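PDB 4Q0Y: uncharacterized protein from Clostridium sporogenes, which is of unknown function but adopts a hot-dog, thioesterase-like fold. Local coordinates for residues S9-K15 and K26-Y31; F16-F22 and L90-L94; I42-L46 and Y103-S107; Y68-I72 and K124-V130. All coordinates share one frame; numbering follows the deposited sequence. Where two conformers were deposited one is given.

Contact 1. Residues S9-K15 and K26-Y31; sequences SSIDVFK and KIGVIY
Val13 and Ile30 meet on the apolar face of this two-stranded pairing. The CG2 methyl of Val13 lies 4.0 Å from CD1 of Ile30. Val13 CG2 reaches it because it stands beside its own backbone N, with CG1 turned anti to that N (chi1 -178°). Ile11 packs on the same face, its CB 4.2 Å from CB of Ile30. The two strands run antiparallel as a beta hairpin. Ile11 and Ile30 exchange both backbone bonds, and Val13 N donates to Gly28 O. Then the register slips by one residue. Val13 O accepts from Ile27 N at 2.8 Å and from Gly28 N at 3.1 Å, so one carbonyl faces two residues: a classic beta bulge. On the other face, Lys26 runs extended past the Phe14 ring, with its CB 3.8 Å from Phe14 CE2. Lys26 NZ ends in a salt bridge 2.9 Å from Asp12 OD1, which it meets from above the carboxylate plane. Asp12 OD2 and Ser10 OG are both bound by Asn75 of the neighbouring strand 68-80. That strand pairs with 9-15 along its other edge, while Leu36 and Phe39 of helix 33-44 pack on Ile11.

Contact 2. Residues F16-F22 and L90-L94; sequences FNSFSKF and LLYIL
The Phe22 ring carries CD2 of Leu90 over the centre of one face, a CH-pi contact 3.8 Å from the ring centroid and 8° off the normal. Leu91 O lies at the edge of the same ring, 3.5 Å from Phe22 CE1. Here the loop 16-22 covers one face of strand 83-95 in the hot-dog-like sheet. The Phe16 and Tyr92 rings meet obliquely, with their planes at 58°. Phe16 CG is anti to the backbone N (chi1 -161°), which carries the ring toward the strand. There Phe16 CE2 comes 3.4 Å from CD2 of Leu94. Phe19 sets the edge of its own ring against Leu94 and takes CE1 of Phe16 over its face. His71 of strand 68-80 stacks on Tyr92 and also meets Phe16 and Phe22. Ser18 OG shapes the loop as an ST turn, accepting from Ser20 N and Lys21 N. No direct hydrogen bond joins the two segments. Tyr92 OH is bonded to Ser107 OG, and a water lies 2.8 Å from Tyr92 OH.

Contact 3. Residues I42-L46 and Y103-S107; sequences IMNSL and YIIFS
Within 42-46, Ser45 N donates to Ile42 O at 3.0 Å, near the end of helix 33-44. CG2 of the same Ile42 lies 4.2 Å from CD1 of Ile104. Across the segments the contact is wholly apolar. The Phe106 ring is met by two groups coming from the opposite direction. CD1 of Leu46 lies at the ring edge, in its plane, 3.8 Å from Phe106 CZ. The terminal CE of Met43, a selenomethionine, approaches Phe106 CZ obliquely, also at 3.8 Å. Bends at chi2 (-61°) and chi3 (-62°) fold the Met43 chain so that CE reaches the ring while Met43 SE stays 4.4 Å from Ile104 CD1. This is helix-on-sheet packing of the hot-dog type, with helix 33-44 lying against the antiparallel sheet at strand 102-106. Phe89 of strand 83-95 packs edge-to-face with Phe106 and also touches Met43. Leu115 of strand 112-115 touches both Ile42 and Ile104. Ile122 and Leu123 of helix 117-126 pack against Ile42.

Contact 4. Residues Y68-I72 and K124-V130; sequences YSYHI and KEIFLNV
Tyr68 lays one face of its ring under the carbonyl of Phe127. Phe127 O stands 3.7 Å above the Tyr68 ring plane, offset toward the rim. CB of Phe127 also comes near CD2 of the same ring, and Leu128 CD1 lies 3.8 Å from Tyr68 OH. From CB, the Phe127 ring extends along the strand toward Ile72. Phe127 CD1 lies 4.0 Å from CD2 of Tyr70, as the two side chains slide past each other. With Ile72 chi1 at 63°, CG1 lies between the backbone N and the carbonyl carbon. Ile72 CD1 then reaches Phe127 CZ at 3.8 Å, while CG2 lies near Phe127 CE1. CG2 of Val130 packs on Tyr70 at CE2.

No direct hydrogen bond crosses the contact; the polar links across it run through three waters. One lies 2.7 Å from Tyr70 OH, donates to Phe127 O and accepts from Val130 N. The other two sit at Tyr68 OH. One accepts from Asn129 N, and the other, in the plane of the ring, donates to Lys124 O. Together they link both hydroxyls to the last turn of helix 117-126 and the residues after it.

Ile30 of strand 26-30 packs on Phe127, and Ile27 on Val130. Val13 of strand 4-15 touches Tyr70 and Val130. Phe127 is the first residue after the helix to leave helical phi/psi. The contact packs the helix end and following loop on interior strand 68-80, consistent with the helix-on-antiparallel-sheet packing of the hot-dog, thioesterase-like fold.

Overall arrangement
All four contacts reach one antiparallel sheet. Contact 3 is the buried one, its centre about 6 Å from the centre of the chain, and is apolar across its segments. Contacts 1, 2 and 4 are partly buried. Contact 1 alone joins two strands of the sheet by backbone bonds and adds a salt bridge. Contact 2 relies on aromatic rings, and contact 4 on rings and bridging waters. Contacts 1 and 4 meet through neighbouring strands 4-15 and 68-80, where Phe14 N probably bonds to His71 O. Strand 83-95 of contact 2 lies between the strands of contacts 4 and 3. Contacts 1 and 2 touch where Phe14 packs on Phe22.

Contact 1. Residues S9-K15 and K26-Y31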
loop_
_atom_site.group_PDB
_atom_site.type_symbol
_atom_site.label_atom_id
_atom_site.label_comp_id
_atom_site.label_asym_id
_atom_site.label_seq_id
_atom_site.Cartn_x
_atom_site.Cartn_y
_atom_site.Cartn_z
ATOM N N SER B 9 -9.783 -10.078 -0.436
ATOM C CA SER B 9 -10.136 -11.112 -1.422
ATOM C C SER B 9 -11.113 -10.568 -2.463
ATOM O O SER B 9 -11.072 -10.984 -3.611
ATOM C CB SER B 9 -10.691 -12.347 -0.736
ATOM O OG SER B 9 -11.775 -11.995 0.109
ATOM N N SER B 10 -11.968 -9.633 -2.052
ATOM C CA SER B 10 -12.925 -8.993 -2.963
ATOM C C SER B 10 -13.557 -7.770 -2.305
ATOM O O SER B 10 -13.427 -7.590 -1.086
ATOM C CB SER B 10 -14.056 -9.954 -3.351
ATOM O OG SER B 10 -14.774 -10.361 -2.213
ATOM N N ILE B 11 -14.239 -6.970 -3.122
ATOM C CA ILE B 11 -15.111 -5.910 -2.629
ATOM C C ILE B 11 -16.479 -6.059 -3.296
ATOM O O ILE B 11 -16.590 -5.895 -4.493
ATOM C CB ILE B 11 -14.569 -4.477 -2.919
ATOM C CG1 ILE B 11 -13.150 -4.264 -2.372
ATOM C CG2 ILE B 11 -15.533 -3.433 -2.360
ATOM C CD1 ILE B 11 -12.429 -3.057 -2.941
ATOM N N ASP B 12 -17.507 -6.362 -2.513
ATOM C CA ASP B 12 -18.884 -6.381 -3.021
ATOM C C ASP B 12 -19.370 -4.938 -3.131
ATOM O O ASP B 12 -19.135 -4.142 -2.217
ATOM C CB ASP B 12 -19.803 -7.183 -2.125
ATOM C CG ASP B 12 -19.442 -8.640 -2.111
ATOM O OD1 ASP B 12 -19.464 -9.233 -3.190
ATOM O OD2 ASP B 12 -19.156 -9.194 -1.037
ATOM N N VAL B 13 -20.036 -4.622 -4.243
ATOM C CA VAL B 13 -20.451 -3.260 -4.554
ATOM C C VAL B 13 -21.975 -3.226 -4.702
ATOM O O VAL B 13 -22.562 -4.028 -5.441
ATOM C CB VAL B 13 -19.784 -2.732 -5.831
ATOM C CG1 VAL B 13 -20.199 -1.279 -6.110
ATOM C CG2 VAL B 13 -18.264 -2.868 -5.723
ATOM N N PHE B 14 -22.590 -2.275 -4.014
ATOM C CA PHE B 14 -24.047 -2.108 -3.930
ATOM C C PHE B 14 -24.441 -0.674 -4.254
ATOM O O PHE B 14 -23.632 0.248 -4.064
ATOM C CB PHE B 14 -24.557 -2.432 -2.529
ATOM C CG PHE B 14 -24.214 -3.822 -2.050
ATOM C CD1 PHE B 14 -22.947 -4.091 -1.459
ATOM C CD2 PHE B 14 -25.136 -4.859 -2.153
ATOM C CE1 PHE B 14 -22.620 -5.360 -1.001
ATOM C CE2 PHE B 14 -24.794 -6.138 -1.694
ATOM C CZ PHE B 14 -23.543 -6.382 -1.123
ATOM N N LYS B 15 -25.684 -0.488 -4.697
ATOM C CA LYS B 15 -26.192 0.829 -5.028
ATOM C C LYS B 15 -26.309 1.678 -3.770
ATOM O O LYS B 15 -26.799 1.209 -2.752
ATOM C CB LYS B 15 -27.543 0.734 -5.725
ATOM C CG LYS B 15 -28.063 2.047 -6.246
ATOM C CD LYS B 15 -29.261 1.784 -7.140
ATOM C CE LYS B 15 -29.836 3.057 -7.665
ATOM N NZ LYS B 15 -28.840 3.855 -8.429
ATOM N N LYS B 26 -27.450 -5.144 -5.104
ATOM C CA LYS B 26 -26.076 -5.467 -5.526
ATOM C C LYS B 26 -25.831 -5.068 -6.971
ATOM O O LYS B 26 -26.667 -5.352 -7.845
ATOM C CB LYS B 26 -25.758 -6.949 -5.324
ATOM C CG LYS B 26 -24.255 -7.258 -5.440
ATOM C CD LYS B 26 -23.922 -8.562 -4.769
ATOM C CE LYS B 26 -22.446 -8.866 -4.884
ATOM N NZ LYS B 26 -22.146 -10.053 -4.050
ATOM N N ILE B 27 -24.691 -4.426 -7.210
ATOM C CA ILE B 27 -24.249 -3.987 -8.547
ATOM C C ILE B 27 -23.189 -4.918 -9.112
ATOM O O ILE B 27 -23.239 -5.264 -10.291
ATOM C CB ILE B 27 -23.738 -2.523 -8.503
ATOM C CG1 ILE B 27 -24.937 -1.600 -8.333
ATOM C CG2 ILE B 27 -22.947 -2.125 -9.769
ATOM C CD1 ILE B 27 -24.579 -0.168 -7.995
ATOM N N GLY B 28 -22.205 -5.280 -8.306
ATOM C CA GLY B 28 -21.136 -6.134 -8.794
ATOM C C GLY B 28 -20.107 -6.431 -7.733
ATOM O O GLY B 28 -20.337 -6.178 -6.539
ATOM N N VAL B 29 -18.968 -6.949 -8.177
ATOM C CA VAL B 29 -17.887 -7.322 -7.281
ATOM C C VAL B 29 -16.566 -7.013 -7.958
ATOM O O VAL B 29 -16.440 -7.196 -9.177
ATOM C CB VAL B 29 -17.990 -8.778 -6.830
ATOM C CG1 VAL B 29 -18.144 -9.695 -8.031
ATOM C CG2 VAL B 29 -16.823 -9.153 -5.917
ATOM N N ILE B 30 -15.624 -6.493 -7.167
ATOM C CA ILE B 30 -14.259 -6.191 -7.600
ATOM C C ILE B 30 -13.370 -7.331 -7.110
ATOM O O ILE B 30 -13.296 -7.592 -5.915
ATOM C CB ILE B 30 -13.763 -4.825 -7.060
ATOM C CG1 ILE B 30 -14.665 -3.685 -7.579
ATOM C CG2 ILE B 30 -12.307 -4.575 -7.468
ATOM C CD1 ILE B 30 -14.455 -2.364 -6.896
ATOM N N TYR B 31 -12.704 -7.999 -8.049
ATOM C CA TYR B 31 -11.764 -9.108 -7.775
ATOM C C TYR B 31 -10.333 -8.836 -8.190
ATOM O O TYR B 31 -9.422 -9.601 -7.826
ATOM C CB TYR B 31 -12.206 -10.351 -8.568
ATOM C CG TYR B 31 -13.512 -10.929 -8.102
ATOM C CD1 TYR B 31 -13.689 -11.295 -6.770
ATOM C CD2 TYR B 31 -14.565 -11.132 -8.990
ATOM C CE1 TYR B 31 -14.883 -11.843 -6.318
ATOM C CE2 TYR B 31 -15.754 -11.691 -8.556
ATOM C CZ TYR B 31 -15.909 -12.035 -7.221
ATOM O OH TYR B 31 -17.096 -12.537 -6.768
#

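Contact 2. Residues F16-F22 and L90-L94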
loop_
_atom_site.group_PDB
_atom_site.type_symbol
_atom_site.label_atom_id
_atom_site.label_comp_id
_atom_site.label_asym_id
_atom_site.label_seq_id
_atom_site.Cartn_x
_atom_site.Cartn_y
_atom_site.Cartn_z
ATOM N N PHE B 16 -25.841 2.920 -3.840
ATOM C CA PHE B 16 -25.912 3.848 -2.710
ATOM C C PHE B 16 -27.354 4.340 -2.630
ATOM O O PHE B 16 -27.732 5.256 -3.356
ATOM C CB PHE B 16 -24.901 4.992 -2.924
ATOM C CG PHE B 16 -24.540 5.743 -1.675
ATOM C CD1 PHE B 16 -25.522 6.364 -0.890
ATOM C CD2 PHE B 16 -23.205 5.901 -1.318
ATOM C CE1 PHE B 16 -25.171 7.079 0.250
ATOM C CE2 PHE B 16 -22.846 6.635 -0.178
ATOM C CZ PHE B 16 -23.833 7.194 0.607
ATOM N N ASN B 17 -28.178 3.731 -1.772
ATOM C CA ASN B 17 -29.615 4.090 -1.671
ATOM C C ASN B 17 -30.043 4.575 -0.279
ATOM O O ASN B 17 -31.236 4.680 0.001
ATOM C CB ASN B 17 -30.489 2.906 -2.136
ATOM C CG ASN B 17 -30.336 1.679 -1.262
ATOM O OD1 ASN B 17 -29.628 1.694 -0.255
ATOM N ND2 ASN B 17 -30.915 0.579 -1.699
ATOM N N SER B 18 -29.071 4.825 0.595
ATOM C CA SER B 18 -29.335 5.214 1.980
ATOM C C SER B 18 -28.060 5.728 2.622
ATOM O O SER B 18 -26.972 5.292 2.263
ATOM C CB SER B 18 -29.831 4.007 2.785
ATOM O OG SER B 18 -30.073 4.321 4.138
ATOM N N PHE B 19 -28.208 6.667 3.561
ATOM C CA PHE B 19 -27.097 7.108 4.430
ATOM C C PHE B 19 -27.144 6.443 5.818
ATOM O O PHE B 19 -26.333 6.787 6.675
ATOM C CB PHE B 19 -27.090 8.648 4.553
ATOM C CG PHE B 19 -26.370 9.342 3.432
ATOM C CD1 PHE B 19 -24.999 9.566 3.516
ATOM C CD2 PHE B 19 -27.063 9.775 2.295
ATOM C CE1 PHE B 19 -24.323 10.208 2.480
ATOM C CE2 PHE B 19 -26.392 10.419 1.248
ATOM C CZ PHE B 19 -25.015 10.626 1.343
ATOM N N SER B 20 -28.098 5.534 6.059
ATOM C CA SER B 20 -28.304 4.930 7.379
ATOM C C SER B 20 -28.337 3.399 7.419
ATOM O O SER B 20 -28.122 2.810 8.482
ATOM C CB SER B 20 -29.582 5.505 8.006
ATOM O OG SER B 20 -30.733 5.140 7.264
ATOM N N LYS B 21 -28.665 2.769 6.295
ATOM C CA LYS B 21 -28.840 1.333 6.196
ATOM C C LYS B 21 -27.985 0.826 5.043
ATOM O O LYS B 21 -28.061 1.387 3.959
ATOM C CB LYS B 21 -30.325 1.068 5.926
ATOM C CG LYS B 21 -31.288 1.451 7.068
ATOM C CD LYS B 21 -30.965 0.838 8.460
ATOM C CE LYS B 21 -30.646 -0.646 8.391
ATOM N NZ LYS B 21 -30.652 -1.297 9.736
ATOM N N PHE B 22 -27.165 -0.192 5.278
ATOM C CA PHE B 22 -26.316 -0.748 4.226
ATOM C C PHE B 22 -27.185 -1.447 3.151
ATOM O O PHE B 22 -28.051 -2.220 3.451
ATOM C CB PHE B 22 -25.296 -1.728 4.787
ATOM C CG PHE B 22 -24.242 -2.095 3.808
ATOM C CD1 PHE B 22 -23.111 -1.307 3.653
ATOM C CD2 PHE B 22 -24.363 -3.245 3.036
ATOM C CE1 PHE B 22 -22.131 -1.625 2.734
ATOM C CE2 PHE B 22 -23.394 -3.557 2.102
ATOM C CZ PHE B 22 -22.250 -2.770 1.966
ATOM N N LEU B 90 -18.422 -2.669 6.332
ATOM C CA LEU B 90 -19.573 -2.160 5.599
ATOM C C LEU B 90 -19.360 -0.646 5.526
ATOM O O LEU B 90 -19.356 0.033 6.557
ATOM C CB LEU B 90 -20.875 -2.492 6.315
ATOM C CG LEU B 90 -21.143 -3.994 6.512
ATOM C CD1 LEU B 90 -22.423 -4.197 7.283
ATOM C CD2 LEU B 90 -21.190 -4.714 5.171
ATOM N N LEU B 91 -19.113 -0.151 4.315
ATOM C CA LEU B 91 -18.758 1.245 4.091
ATOM C C LEU B 91 -19.701 1.900 3.108
ATOM O O LEU B 91 -20.203 1.262 2.193
ATOM C CB LEU B 91 -17.342 1.350 3.553
ATOM C CG LEU B 91 -16.234 0.582 4.281
ATOM C CD1 LEU B 91 -14.949 0.683 3.478
ATOM C CD2 LEU B 91 -16.048 1.138 5.678
ATOM N N TYR B 92 -19.896 3.209 3.284
ATOM C CA TYR B 92 -20.462 4.080 2.231
ATOM C C TYR B 92 -19.280 4.836 1.655
ATOM O O TYR B 92 -18.470 5.382 2.412
ATOM C CB TYR B 92 -21.515 5.067 2.773
ATOM C CG TYR B 92 -22.493 4.496 3.807
ATOM C CD1 TYR B 92 -23.025 3.190 3.689
ATOM C CD2 TYR B 92 -22.941 5.286 4.859
ATOM C CE1 TYR B 92 -23.914 2.681 4.628
ATOM C CE2 TYR B 92 -23.835 4.786 5.806
ATOM C CZ TYR B 92 -24.312 3.483 5.687
ATOM O OH TYR B 92 -25.205 2.987 6.601
ATOM N N ILE B 93 -19.181 4.894 0.327
ATOM C CA ILE B 93 -18.065 5.600 -0.307
ATOM C C ILE B 93 -18.591 6.605 -1.318
ATOM O O ILE B 93 -19.501 6.282 -2.077
ATOM C CB ILE B 93 -17.013 4.615 -0.882
ATOM C CG1 ILE B 93 -15.725 5.346 -1.218
ATOM C CG2 ILE B 93 -17.543 3.855 -2.094
ATOM C CD1 ILE B 93 -14.508 4.446 -1.215
ATOM N N LEU B 94 -18.050 7.832 -1.246
ATOM C CA LEU B 94 -18.411 8.936 -2.134
ATOM C C LEU B 94 -17.110 9.406 -2.758
ATOM O O LEU B 94 -16.245 9.931 -2.057
ATOM C CB LEU B 94 -19.063 10.042 -1.323
ATOM C CG LEU B 94 -20.345 9.677 -0.594
ATOM C CD1 LEU B 94 -20.720 10.801 0.373
ATOM C CD2 LEU B 94 -21.463 9.390 -1.579
HETATM O O HOH W 1 -25.022 4.310 9.034
#

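Contact 3. Residues I42-L46 and Y103-S107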
loop_
_atom_site.group_PDB
_atom_site.type_symbol
_atom_site.label_atom_id
_atom_site.label_comp_id
_atom_site.label_asym_id
_atom_site.label_seq_id
_atom_site.Cartn_x
_atom_site.Cartn_y
_atom_site.Cartn_z
ATOM N N ILE B 42 -5.087 2.232 1.153
ATOM C CA ILE B 42 -5.936 3.322 1.678
ATOM C C ILE B 42 -6.521 2.958 3.047
ATOM O O ILE B 42 -6.384 3.743 3.999
ATOM C CB ILE B 42 -7.068 3.695 0.694
ATOM C CG1 ILE B 42 -6.445 4.383 -0.518
ATOM C CG2 ILE B 42 -8.136 4.568 1.383
ATOM C CD1 ILE B 42 -7.383 4.528 -1.693
HETATM N N MSE B 43 -7.117 1.765 3.152
HETATM C CA MSE B 43 -7.768 1.323 4.395
HETATM C C MSE B 43 -6.789 1.229 5.552
HETATM O O MSE B 43 -7.145 1.575 6.686
HETATM C CB MSE B 43 -8.542 0.017 4.235
HETATM C CG MSE B 43 -9.741 0.137 3.285
HETATM SE SE MSE B 43 -11.092 1.438 3.902
HETATM C CE MSE B 43 -11.539 0.504 5.578
ATOM N N ASN B 44 -5.557 0.787 5.290
ATOM C CA ASN B 44 -4.512 0.741 6.333
ATOM C C ASN B 44 -3.855 2.094 6.665
ATOM O O ASN B 44 -3.060 2.165 7.604
ATOM C CB ASN B 44 -3.407 -0.254 5.970
ATOM C CG ASN B 44 -3.802 -1.694 6.221
ATOM O OD1 ASN B 44 -4.651 -1.986 7.069
ATOM N ND2 ASN B 44 -3.120 -2.598 5.567
ATOM N N SER B 45 -4.150 3.133 5.888
ATOM C CA SER B 45 -3.537 4.432 6.078
ATOM C C SER B 45 -4.527 5.529 6.496
ATOM O O SER B 45 -4.124 6.703 6.580
ATOM C CB SER B 45 -2.756 4.788 4.816
ATOM O OG SER B 45 -3.614 5.095 3.773
ATOM N N LEU B 46 -5.745 5.151 6.900
ATOM C CA LEU B 46 -6.774 6.138 7.276
ATOM C C LEU B 46 -6.355 7.068 8.407
ATOM O O LEU B 46 -6.670 8.247 8.355
ATOM C CB LEU B 46 -8.097 5.465 7.665
ATOM C CG LEU B 46 -8.770 4.610 6.600
ATOM C CD1 LEU B 46 -9.954 3.867 7.217
ATOM C CD2 LEU B 46 -9.186 5.452 5.419
ATOM N N TYR B 103 -14.981 10.635 0.306
ATOM C CA TYR B 103 -15.385 10.303 1.674
ATOM C C TYR B 103 -15.604 8.806 1.836
ATOM O O TYR B 103 -16.170 8.163 0.964
ATOM C CB TYR B 103 -16.662 11.012 2.053
ATOM C CG TYR B 103 -16.531 12.518 2.002
ATOM C CD1 TYR B 103 -16.688 13.210 0.799
ATOM C CD2 TYR B 103 -16.210 13.239 3.126
ATOM C CE1 TYR B 103 -16.540 14.600 0.739
ATOM C CE2 TYR B 103 -16.071 14.632 3.089
ATOM C CZ TYR B 103 -16.239 15.299 1.895
ATOM O OH TYR B 103 -16.074 16.670 1.865
ATOM N N ILE B 104 -15.176 8.285 2.992
ATOM C CA ILE B 104 -15.472 6.918 3.419
ATOM C C ILE B 104 -16.194 7.014 4.771
ATOM O O ILE B 104 -15.682 7.662 5.683
ATOM C CB ILE B 104 -14.193 6.072 3.556
ATOM C CG1 ILE B 104 -13.567 5.882 2.161
ATOM C CG2 ILE B 104 -14.496 4.724 4.236
ATOM C CD1 ILE B 104 -12.166 5.309 2.172
ATOM N N ILE B 105 -17.381 6.408 4.871
ATOM C CA ILE B 105 -18.175 6.402 6.097
ATOM C C ILE B 105 -18.348 4.947 6.525
ATOM O O ILE B 105 -18.688 4.106 5.711
ATOM C CB ILE B 105 -19.565 7.044 5.859
ATOM C CG1 ILE B 105 -19.437 8.498 5.368
ATOM C CG2 ILE B 105 -20.441 6.965 7.116
ATOM C CD1 ILE B 105 -20.722 9.043 4.771
ATOM N N PHE B 106 -18.157 4.668 7.803
ATOM C CA PHE B 106 -18.330 3.297 8.315
ATOM C C PHE B 106 -19.805 3.147 8.677
ATOM O O PHE B 106 -20.290 3.835 9.564
ATOM C CB PHE B 106 -17.403 3.044 9.500
ATOM C CG PHE B 106 -15.970 2.817 9.102
ATOM C CD1 PHE B 106 -15.175 3.870 8.688
ATOM C CD2 PHE B 106 -15.428 1.544 9.093
ATOM C CE1 PHE B 106 -13.873 3.664 8.276
ATOM C CE2 PHE B 106 -14.115 1.325 8.686
ATOM C CZ PHE B 106 -13.329 2.389 8.295
ATOM N N SER B 107 -20.507 2.265 7.960
ATOM C CA SER B 107 -21.949 2.020 8.110
ATOM C C SER B 107 -22.290 1.645 9.546
ATOM O O SER B 107 -21.570 0.853 10.173
ATOM C CB SER B 107 -22.419 0.875 7.192
ATOM O OG SER B 107 -23.814 0.635 7.363
#

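Contact 4. Residues Y68-I72 and K124-V130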
loop_
_atom_site.group_PDB
_atom_site.type_symbol
_atom_site.label_atom_id
_atom_site.label_comp_id
_atom_site.label_asym_id
_atom_site.label_seq_id
_atom_site.Cartn_x
_atom_site.Cartn_y
_atom_site.Cartn_z
ATOM N N TYR B 68 -18.521 8.695 -8.330
ATOM C CA TYR B 68 -19.034 7.381 -7.933
ATOM C C TYR B 68 -19.554 7.437 -6.522
ATOM O O TYR B 68 -18.956 8.121 -5.657
ATOM C CB TYR B 68 -17.975 6.309 -7.974
ATOM C CG TYR B 68 -17.285 6.167 -9.287
ATOM C CD1 TYR B 68 -17.979 5.671 -10.403
ATOM C CD2 TYR B 68 -15.952 6.517 -9.436
ATOM C CE1 TYR B 68 -17.347 5.546 -11.630
ATOM C CE2 TYR B 68 -15.303 6.388 -10.654
ATOM C CZ TYR B 68 -16.004 5.899 -11.748
ATOM O OH TYR B 68 -15.400 5.760 -12.953
ATOM N N SER B 69 -20.675 6.765 -6.308
ATOM C CA SER B 69 -21.241 6.589 -4.961
ATOM C C SER B 69 -21.701 5.144 -4.856
ATOM O O SER B 69 -22.521 4.695 -5.651
ATOM C CB SER B 69 -22.381 7.548 -4.614
ATOM O OG SER B 69 -22.068 8.861 -4.992
ATOM N N TYR B 70 -21.157 4.445 -3.876
ATOM C CA TYR B 70 -21.487 3.037 -3.640
ATOM C C TYR B 70 -21.506 2.706 -2.165
ATOM O O TYR B 70 -20.919 3.412 -1.334
ATOM C CB TYR B 70 -20.456 2.149 -4.308
ATOM C CG TYR B 70 -20.413 2.197 -5.812
ATOM C CD1 TYR B 70 -21.516 1.799 -6.578
ATOM C CD2 TYR B 70 -19.233 2.563 -6.490
ATOM C CE1 TYR B 70 -21.477 1.823 -7.955
ATOM C CE2 TYR B 70 -19.174 2.573 -7.887
ATOM C CZ TYR B 70 -20.300 2.226 -8.614
ATOM O OH TYR B 70 -20.288 2.227 -9.989
ATOM N N HIS B 71 -22.238 1.637 -1.831
ATOM C CA HIS B 71 -22.061 0.944 -0.567
ATOM C C HIS B 71 -21.191 -0.231 -0.916
ATOM O O HIS B 71 -21.463 -0.914 -1.890
ATOM C CB HIS B 71 -23.395 0.495 0.003
ATOM C CG HIS B 71 -24.198 1.617 0.577
ATOM N ND1 HIS B 71 -25.270 1.408 1.415
ATOM C CD2 HIS B 71 -24.091 2.958 0.440
ATOM C CE1 HIS B 71 -25.797 2.562 1.762
ATOM N NE2 HIS B 71 -25.093 3.521 1.202
ATOM N N ILE B 72 -20.134 -0.440 -0.127
ATOM C CA ILE B 72 -19.156 -1.466 -0.403
ATOM C C ILE B 72 -18.838 -2.304 0.822
ATOM O O ILE B 72 -18.855 -1.829 1.968
ATOM C CB ILE B 72 -17.843 -0.889 -1.008
ATOM C CG1 ILE B 72 -17.134 0.064 -0.016
ATOM C CG2 ILE B 72 -18.141 -0.173 -2.313
ATOM C CD1 ILE B 72 -15.757 0.509 -0.479
ATOM N N LYS B 124 -10.824 6.441 -7.980
ATOM C CA LYS B 124 -11.355 6.439 -9.356
ATOM C C LYS B 124 -10.851 5.260 -10.192
ATOM O O LYS B 124 -11.626 4.677 -10.943
ATOM C CB LYS B 124 -11.122 7.777 -10.060
ATOM C CG LYS B 124 -11.999 8.877 -9.460
ATOM C CD LYS B 124 -11.616 10.296 -9.844
ATOM C CE LYS B 124 -11.720 10.556 -11.329
ATOM N NZ LYS B 124 -11.440 11.998 -11.613
ATOM N N GLU B 125 -9.583 4.874 -10.009
ATOM C CA GLU B 125 -9.032 3.682 -10.668
ATOM C C GLU B 125 -9.709 2.396 -10.167
ATOM O O GLU B 125 -10.057 1.514 -10.973
ATOM C CB GLU B 125 -7.509 3.569 -10.501
ATOM C CG GLU B 125 -6.755 4.670 -11.223
ATOM C CD GLU B 125 -5.301 4.825 -10.808
ATOM O OE1 GLU B 125 -4.786 4.038 -9.985
ATOM O OE2 GLU B 125 -4.692 5.799 -11.296
ATOM N N ILE B 126 -9.873 2.297 -8.855
ATOM C CA ILE B 126 -10.463 1.107 -8.219
ATOM C C ILE B 126 -11.932 0.891 -8.636
ATOM O O ILE B 126 -12.335 -0.263 -8.938
ATOM C CB ILE B 126 -10.395 1.173 -6.680
ATOM C CG1 ILE B 126 -8.938 1.146 -6.228
ATOM C CG2 ILE B 126 -11.190 0.040 -6.019
ATOM C CD1 ILE B 126 -8.729 1.701 -4.835
ATOM N N PHE B 127 -12.693 1.979 -8.669
ATOM C CA PHE B 127 -14.131 1.921 -8.936
ATOM C C PHE B 127 -14.526 2.218 -10.395
ATOM O O PHE B 127 -15.718 2.341 -10.689
ATOM C CB PHE B 127 -14.888 2.767 -7.913
ATOM C CG PHE B 127 -14.807 2.193 -6.530
ATOM C CD1 PHE B 127 -15.551 1.047 -6.209
ATOM C CD2 PHE B 127 -13.903 2.694 -5.594
ATOM C CE1 PHE B 127 -15.427 0.461 -4.975
ATOM C CE2 PHE B 127 -13.766 2.108 -4.356
ATOM C CZ PHE B 127 -14.539 0.988 -4.037
ATOM N N LEU B 128 -13.556 2.255 -11.310
ATOM C CA LEU B 128 -13.839 2.402 -12.749
ATOM C C LEU B 128 -14.540 1.133 -13.260
ATOM O O LEU B 128 -14.054 0.040 -12.982
ATOM C CB LEU B 128 -12.529 2.587 -13.540
ATOM C CG LEU B 128 -12.551 2.689 -15.074
ATOM C CD1 LEU B 128 -13.343 3.907 -15.511
ATOM C CD2 LEU B 128 -11.133 2.753 -15.609
ATOM N N ASN B 129 -15.657 1.293 -13.977
ATOM C CA ASN B 129 -16.350 0.173 -14.646
ATOM C C ASN B 129 -16.638 -1.044 -13.746
ATOM O O ASN B 129 -16.271 -2.192 -14.081
ATOM C CB ASN B 129 -15.564 -0.283 -15.893
ATOM C CG ASN B 129 -15.441 0.796 -16.947
ATOM O OD1 ASN B 129 -16.362 1.579 -17.167
ATOM N ND2 ASN B 129 -14.301 0.822 -17.624
ATOM N N VAL B 130 -17.265 -0.805 -12.600
ATOM C CA VAL B 130 -17.748 -1.907 -11.752
ATOM C C VAL B 130 -18.875 -2.543 -12.563
ATOM O O VAL B 130 -19.811 -1.856 -12.978
ATOM C CB VAL B 130 -18.341 -1.453 -10.416
ATOM C CG1 VAL B 130 -18.913 -2.655 -9.628
ATOM C CG2 VAL B 130 -17.295 -0.721 -9.583
HETATM O O HOH W 2 -16.810 3.707 -14.699
HETATM O O HOH W 3 -12.834 6.519 -12.910
HETATM O O HOH W 4 -18.180 1.897 -11.697
#